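Side-chain contacts in carbohydrate esterase family 2 (CE2) (Chaetomium olivicolor, PDB 4XVH), which probably removes acetyl groups from xylan or related polysaccharides, using a GDSL-type hydrolase domain joined to a jelly-roll beta sandwich: residues A[20-25]-A[90-95]; A[62-67]-A[77-82]. All coordinates share one frame; numbering follows the deposited sequence.

Contact 1: residues A[20-25]-A[90-95]; sequences TGVSFA and IFLGNI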
loop_
_atom_site.group_PDB
_atom_site.type_symbol
_atom_site.label_atom_id
_atom_site.label_comp_id
_atom_site.label_asym_id
_atom_site.label_seq_id
_atom_site.Cartn_x
_atom_site.Cartn_y
_atom_site.Cartn_z
ATOM N N THR A 20 0.933 -0.222 7.755
ATOM C CA THR A 20 1.292 0.593 8.922
ATOM C C THR A 20 1.614 -0.281 10.138
ATOM O O THR A 20 1.161 -1.429 10.241
ATOM C CB THR A 20 0.181 1.581 9.308
ATOM O OG1 THR A 20 -1.064 0.886 9.420
ATOM C CG2 THR A 20 0.090 2.705 8.233
ATOM N N GLY A 21 2.374 0.259 11.083
ATOM C CA GLY A 21 2.765 -0.561 12.218
ATOM C C GLY A 21 3.818 0.062 13.092
ATOM O O GLY A 21 3.873 1.291 13.216
ATOM N N VAL A 22 4.635 -0.767 13.739
ATOM C CA VAL A 22 5.613 -0.229 14.692
ATOM C C VAL A 22 6.889 -1.046 14.647
ATOM O O VAL A 22 6.870 -2.248 14.288
ATOM C CB VAL A 22 5.082 -0.211 16.150
ATOM C CG1 VAL A 22 3.899 0.764 16.314
ATOM C CG2 VAL A 22 4.701 -1.637 16.619
ATOM N N SER A 23 8.006 -0.399 14.959
ATOM C CA SER A 23 9.286 -1.075 15.051
ATOM C C SER A 23 9.955 -0.681 16.362
ATOM O O SER A 23 9.966 0.504 16.718
ATOM C CB SER A 23 10.179 -0.712 13.846
ATOM O OG SER A 23 11.559 -0.966 14.104
ATOM N N PHE A 24 10.528 -1.638 17.076
ATOM C CA PHE A 24 11.232 -1.303 18.305
ATOM C C PHE A 24 12.210 -2.415 18.634
ATOM O O PHE A 24 12.271 -3.441 17.931
ATOM C CB PHE A 24 10.238 -1.039 19.464
ATOM C CG PHE A 24 9.341 -2.220 19.828
ATOM C CD1 PHE A 24 8.120 -2.406 19.198
ATOM C CD2 PHE A 24 9.710 -3.104 20.845
ATOM C CE1 PHE A 24 7.283 -3.489 19.551
ATOM C CE2 PHE A 24 8.893 -4.199 21.212
ATOM C CZ PHE A 24 7.675 -4.386 20.567
ATOM N N ALA A 25 13.021 -2.195 19.657
ATOM C CA ALA A 25 13.921 -3.234 20.109
ATOM C C ALA A 25 13.886 -3.241 21.624
ATOM O O ALA A 25 13.608 -2.205 22.253
ATOM C CB ALA A 25 15.333 -3.001 19.583
ATOM N N ILE A 90 -6.843 -1.521 13.601
ATOM C CA ILE A 90 -6.381 -1.809 14.956
ATOM C C ILE A 90 -5.990 -0.505 15.650
ATOM O O ILE A 90 -5.241 0.295 15.087
ATOM C CB ILE A 90 -5.171 -2.783 14.970
ATOM C CG1 ILE A 90 -5.574 -4.120 14.328
ATOM C CG2 ILE A 90 -4.698 -2.985 16.413
ATOM C CD1 ILE A 90 -4.392 -4.959 13.798
ATOM N N PHE A 91 -6.525 -0.256 16.841
ATOM C CA PHE A 91 -6.081 0.918 17.599
ATOM C C PHE A 91 -5.066 0.480 18.655
ATOM O O PHE A 91 -5.405 -0.310 19.544
ATOM C CB PHE A 91 -7.267 1.635 18.246
ATOM C CG PHE A 91 -8.180 2.332 17.253
ATOM C CD1 PHE A 91 -9.093 1.605 16.492
ATOM C CD2 PHE A 91 -8.142 3.716 17.111
ATOM C CE1 PHE A 91 -9.941 2.263 15.580
ATOM C CE2 PHE A 91 -8.989 4.380 16.213
ATOM C CZ PHE A 91 -9.887 3.650 15.457
ATOM N N LEU A 92 -3.829 0.971 18.548
ATOM C CA LEU A 92 -2.756 0.527 19.423
ATOM C C LEU A 92 -2.854 1.167 20.798
ATOM O O LEU A 92 -3.303 2.317 20.927
ATOM C CB LEU A 92 -1.388 0.831 18.809
ATOM C CG LEU A 92 -1.006 -0.033 17.588
ATOM C CD1 LEU A 92 0.433 0.195 17.219
ATOM C CD2 LEU A 92 -1.217 -1.501 17.900
ATOM N N GLY A 93 -2.424 0.415 21.813
ATOM C CA GLY A 93 -2.276 0.921 23.170
ATOM C C GLY A 93 -0.809 1.168 23.499
ATOM O O GLY A 93 -0.058 1.693 22.667
ATOM N N ASN A 94 -0.387 0.792 24.702
ATOM C CA ASN A 94 1.013 0.940 25.067
ATOM C C ASN A 94 1.850 -0.322 24.850
ATOM O O ASN A 94 1.349 -1.439 24.921
ATOM C CB ASN A 94 1.114 1.393 26.508
ATOM C CG ASN A 94 0.571 2.795 26.699
ATOM O OD1 ASN A 94 0.809 3.685 25.880
ATOM N ND2 ASN A 94 -0.125 3.013 27.826
ATOM N N ILE A 95 3.130 -0.115 24.566
ATOM C CA ILE A 95 4.050 -1.206 24.338
ATOM C C ILE A 95 4.906 -1.419 25.564
ATOM O O ILE A 95 5.481 -0.466 26.088
ATOM C CB ILE A 95 4.931 -0.939 23.127
ATOM C CG1 ILE A 95 4.019 -0.667 21.918
ATOM C CG2 ILE A 95 5.891 -2.121 22.917
ATOM C CD1 ILE A 95 4.708 -0.616 20.569
#
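I95 lays a methyl group over the ring of F24, while V22, on the same strand as F24, meets both I95 and L92 of the facing strand. The ring contact is a CH-pi interaction: I95 CG2 lies 4.0 Å from the centroid of the F24 ring and 20° off the ring normal. It sits over the face but is displaced toward the rim, with F24 CZ as its nearest ring atom at 3.7 Å. The other branch of I95 stays on the same side of the ring plane but reaches past its CD1-CE1 side, with I95 CD1 4.0 Å from F24 CE1. That same I95 CD1 also lies 4.1 Å from V22 CG2, so one methyl touches both the phenyl ring and the valine.

V22 uses its two methyls for different neighbours. Its side chain and that of I95 run alongside each other in opposing senses, their ends passing, whereas V22 CG1 and L92 CD1 approach tip to tip at 3.6 Å. L92 and I95 are three residues apart yet both turn inward, consistent with an irregularity at G93, whose psi of -138° departs from regular strand values. On the facing strand, V22 and F24 keep the two-residue periodicity. All the contacts across the interface are apolar.

The strand axes approach to 10.0 Å at an angle of 29°, a geometry consistent with face-to-face sheet packing in a beta sandwich. Strand 21-28 belongs to the six-stranded sheet and is hydrogen-bonded to strand 73-81, whose L79 and V77 flank V22 and F24. Strand 88-97 lies in the four-stranded sheet between strands 14-15 and 31-40; L15 and I33 pack against L92, and I33 also reaches F24.

Contact 2: residues A[62-67]-A[77-82]; sequences TGISTP and VVLRRR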
loop_
_atom_site.group_PDB
_atom_site.type_symbol
_atom_site.label_atom_id
_atom_site.label_comp_id
_atom_site.label_asym_id
_atom_site.label_seq_id
_atom_site.Cartn_x
_atom_site.Cartn_y
_atom_site.Cartn_z
ATOM N N THR A 62 -5.802 -8.796 24.982
ATOM C CA THR A 62 -4.892 -7.861 25.595
ATOM C C THR A 62 -3.971 -7.115 24.607
ATOM O O THR A 62 -3.845 -5.880 24.658
ATOM C CB THR A 62 -4.062 -8.574 26.698
ATOM O OG1 THR A 62 -4.899 -9.092 27.732
ATOM C CG2 THR A 62 -3.012 -7.649 27.332
ATOM N N GLY A 63 -3.370 -7.870 23.704
ATOM C CA GLY A 63 -2.369 -7.317 22.843
ATOM C C GLY A 63 -1.644 -8.401 22.126
ATOM O O GLY A 63 -2.025 -9.510 22.191
ATOM N N ILE A 64 -0.592 -8.027 21.443
ATOM C CA ILE A 64 0.196 -8.922 20.620
ATOM C C ILE A 64 1.536 -9.132 21.294
ATOM O O ILE A 64 2.334 -8.200 21.368
ATOM C CB ILE A 64 0.441 -8.326 19.215
ATOM C CG1 ILE A 64 -0.867 -8.129 18.450
ATOM C CG2 ILE A 64 1.443 -9.170 18.417
ATOM C CD1 ILE A 64 -0.681 -7.253 17.214
ATOM N N SER A 65 1.806 -10.332 21.781
ATOM C CA SER A 65 3.072 -10.586 22.476
ATOM C C SER A 65 4.078 -11.288 21.602
ATOM O O SER A 65 3.707 -12.023 20.687
ATOM C CB SER A 65 2.831 -11.420 23.722
ATOM O OG SER A 65 1.991 -10.711 24.604
ATOM N N THR A 66 5.353 -11.042 21.880
ATOM C CA THR A 66 6.444 -11.760 21.244
ATOM C C THR A 66 6.287 -13.281 21.512
ATOM O O THR A 66 5.627 -13.683 22.477
ATOM C CB THR A 66 7.818 -11.254 21.765
ATOM O OG1 THR A 66 7.833 -11.289 23.197
ATOM C CG2 THR A 66 8.071 -9.815 21.318
ATOM N N PRO A 67 6.868 -14.128 20.644
ATOM C CA PRO A 67 6.759 -15.590 20.787
ATOM C C PRO A 67 7.435 -16.156 22.045
ATOM O O PRO A 67 8.474 -15.646 22.485
ATOM C CB PRO A 67 7.455 -16.115 19.514
ATOM C CG PRO A 67 8.315 -15.002 19.059
ATOM C CD PRO A 67 7.519 -13.765 19.372
ATOM N N VAL A 77 11.659 -6.063 17.062
ATOM C CA VAL A 77 10.270 -6.360 16.752
ATOM C C VAL A 77 9.781 -5.392 15.677
ATOM O O VAL A 77 9.910 -4.162 15.818
ATOM C CB VAL A 77 9.365 -6.251 17.994
ATOM C CG1 VAL A 77 7.955 -6.575 17.636
ATOM C CG2 VAL A 77 9.866 -7.185 19.115
ATOM N N VAL A 78 9.249 -5.956 14.598
ATOM C CA VAL A 78 8.578 -5.159 13.560
ATOM C C VAL A 78 7.191 -5.730 13.317
ATOM O O VAL A 78 7.041 -6.919 13.004
ATOM C CB VAL A 78 9.376 -5.137 12.245
ATOM C CG1 VAL A 78 8.604 -4.386 11.124
ATOM C CG2 VAL A 78 10.730 -4.486 12.474
ATOM N N LEU A 79 6.181 -4.898 13.529
ATOM C CA LEU A 79 4.789 -5.238 13.249
ATOM C C LEU A 79 4.285 -4.469 12.048
ATOM O O LEU A 79 4.375 -3.228 12.033
ATOM C CB LEU A 79 3.901 -4.888 14.458
ATOM C CG LEU A 79 2.390 -5.117 14.311
ATOM C CD1 LEU A 79 2.120 -6.601 14.435
ATOM C CD2 LEU A 79 1.583 -4.356 15.381
ATOM N N ARG A 80 3.702 -5.167 11.077
ATOM C CA ARG A 80 3.101 -4.482 9.950
ATOM C C ARG A 80 1.738 -5.029 9.543
ATOM O O ARG A 80 1.559 -6.250 9.484
ATOM C CB ARG A 80 4.036 -4.541 8.771
ATOM C CG ARG A 80 5.101 -3.452 8.848
ATOM C CD ARG A 80 5.882 -3.516 7.626
ATOM N NE ARG A 80 7.055 -2.640 7.569
ATOM C CZ ARG A 80 7.034 -1.341 7.279
ATOM N NH1 ARG A 80 5.885 -0.700 7.132
ATOM N NH2 ARG A 80 8.174 -0.676 7.172
ATOM N N ARG A 81 0.783 -4.153 9.305
ATOM C CA ARG A 81 -0.525 -4.524 8.849
ATOM C C ARG A 81 -0.452 -5.130 7.462
ATOM O O ARG A 81 0.063 -4.551 6.581
ATOM C CB ARG A 81 -1.417 -3.306 8.736
ATOM C CG ARG A 81 -2.564 -3.220 9.687
ATOM C CD ARG A 81 -3.181 -1.853 9.626
ATOM N NE ARG A 81 -4.377 -1.660 8.847
ATOM C CZ ARG A 81 -5.516 -2.285 9.030
ATOM N NH1 ARG A 81 -5.593 -3.265 9.869
ATOM N NH2 ARG A 81 -6.544 -1.972 8.317
ATOM N N ARG A 82 -1.087 -6.255 7.293
ATOM C CA ARG A 82 -1.191 -6.898 5.986
ATOM C C ARG A 82 -2.401 -6.372 5.196
ATOM O O ARG A 82 -2.419 -6.434 3.959
ATOM C CB ARG A 82 -1.366 -8.422 6.161
ATOM C CG ARG A 82 -0.180 -9.141 6.782
ATOM C CD ARG A 82 -0.607 -10.447 7.407
ATOM N NE ARG A 82 -1.214 -11.390 6.466
ATOM C CZ ARG A 82 -0.523 -12.228 5.676
ATOM N NH1 ARG A 82 0.809 -12.262 5.704
ATOM N NH2 ARG A 82 -1.173 -13.075 4.869
#
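I64 and L79, like T66 and V77, meet through aliphatic groups alone, and no flat group contributes a face or an edge to either pair. The guanidinium groups of R81 and R82 are engaged elsewhere: R82 forms salt bridges with D45 and D126, and R81 is hydrogen-bonded to N42 and to the carbonyl oxygens of S16 and G88.

The first pair reaches tip to tip. I64 CD1 lies 4.0 Å from L79 CD1 and 4.1 Å from L79 CD2, near-equal distances showing that the isoleucine end methyl addresses both prongs of the leucine fork. L79 projects CG away from its backbone N (chi1 177°), and I64 extends its outer arm with chi2 of 167°, carrying CD1 to the meeting point.

The second pair has a different orientation. The side chains of T66 and V77 cross at about a right angle, with T66 CG2 at 3.9 Å from V77 CG2. T66 has a chi1 of 52°, leaving CG2 anti to the carbonyl carbon and available to the valine.

Around these pairs, I56 and F59 border I64, V44 borders L79, L46, I48 and F26 also touch V77, and F26 reaches T66 as well. The contact thus joins strand 63-65, outermost in the four-stranded sheet, and the adjoining T66 to strand 73-81 of the six-stranded sheet. With 129 Å² buried, its chemistry implies modest nonpolar packing between the sheets, through van der Waals contact of methyl groups, while the one hydroxyl involved, T66 OG1, is satisfied by the backbone N of A31, at the start of strand 31-40.

In the fold
Contacts 1 and 2 bridge the same two sheets of the sandwich, with centres about 8 Å apart, and contact 2 is nested along the chain inside the loop closed by contact 1. Strands 21-28 and 73-81 lie side by side: V22 O to L79 N and F24 O to V77 N, both 2.8 Å, are probable hydrogen bonds linking the contacts. Each has three buried residues among its four touching ones, so both are core, but contact 1 reaches an inner strand and contact 2 the outermost strand 63-65. An aromatic face takes part only in contact 1, whereas contact 2 includes a threonine just beyond its edge strand, whose hydroxyl is satisfied outside the contact.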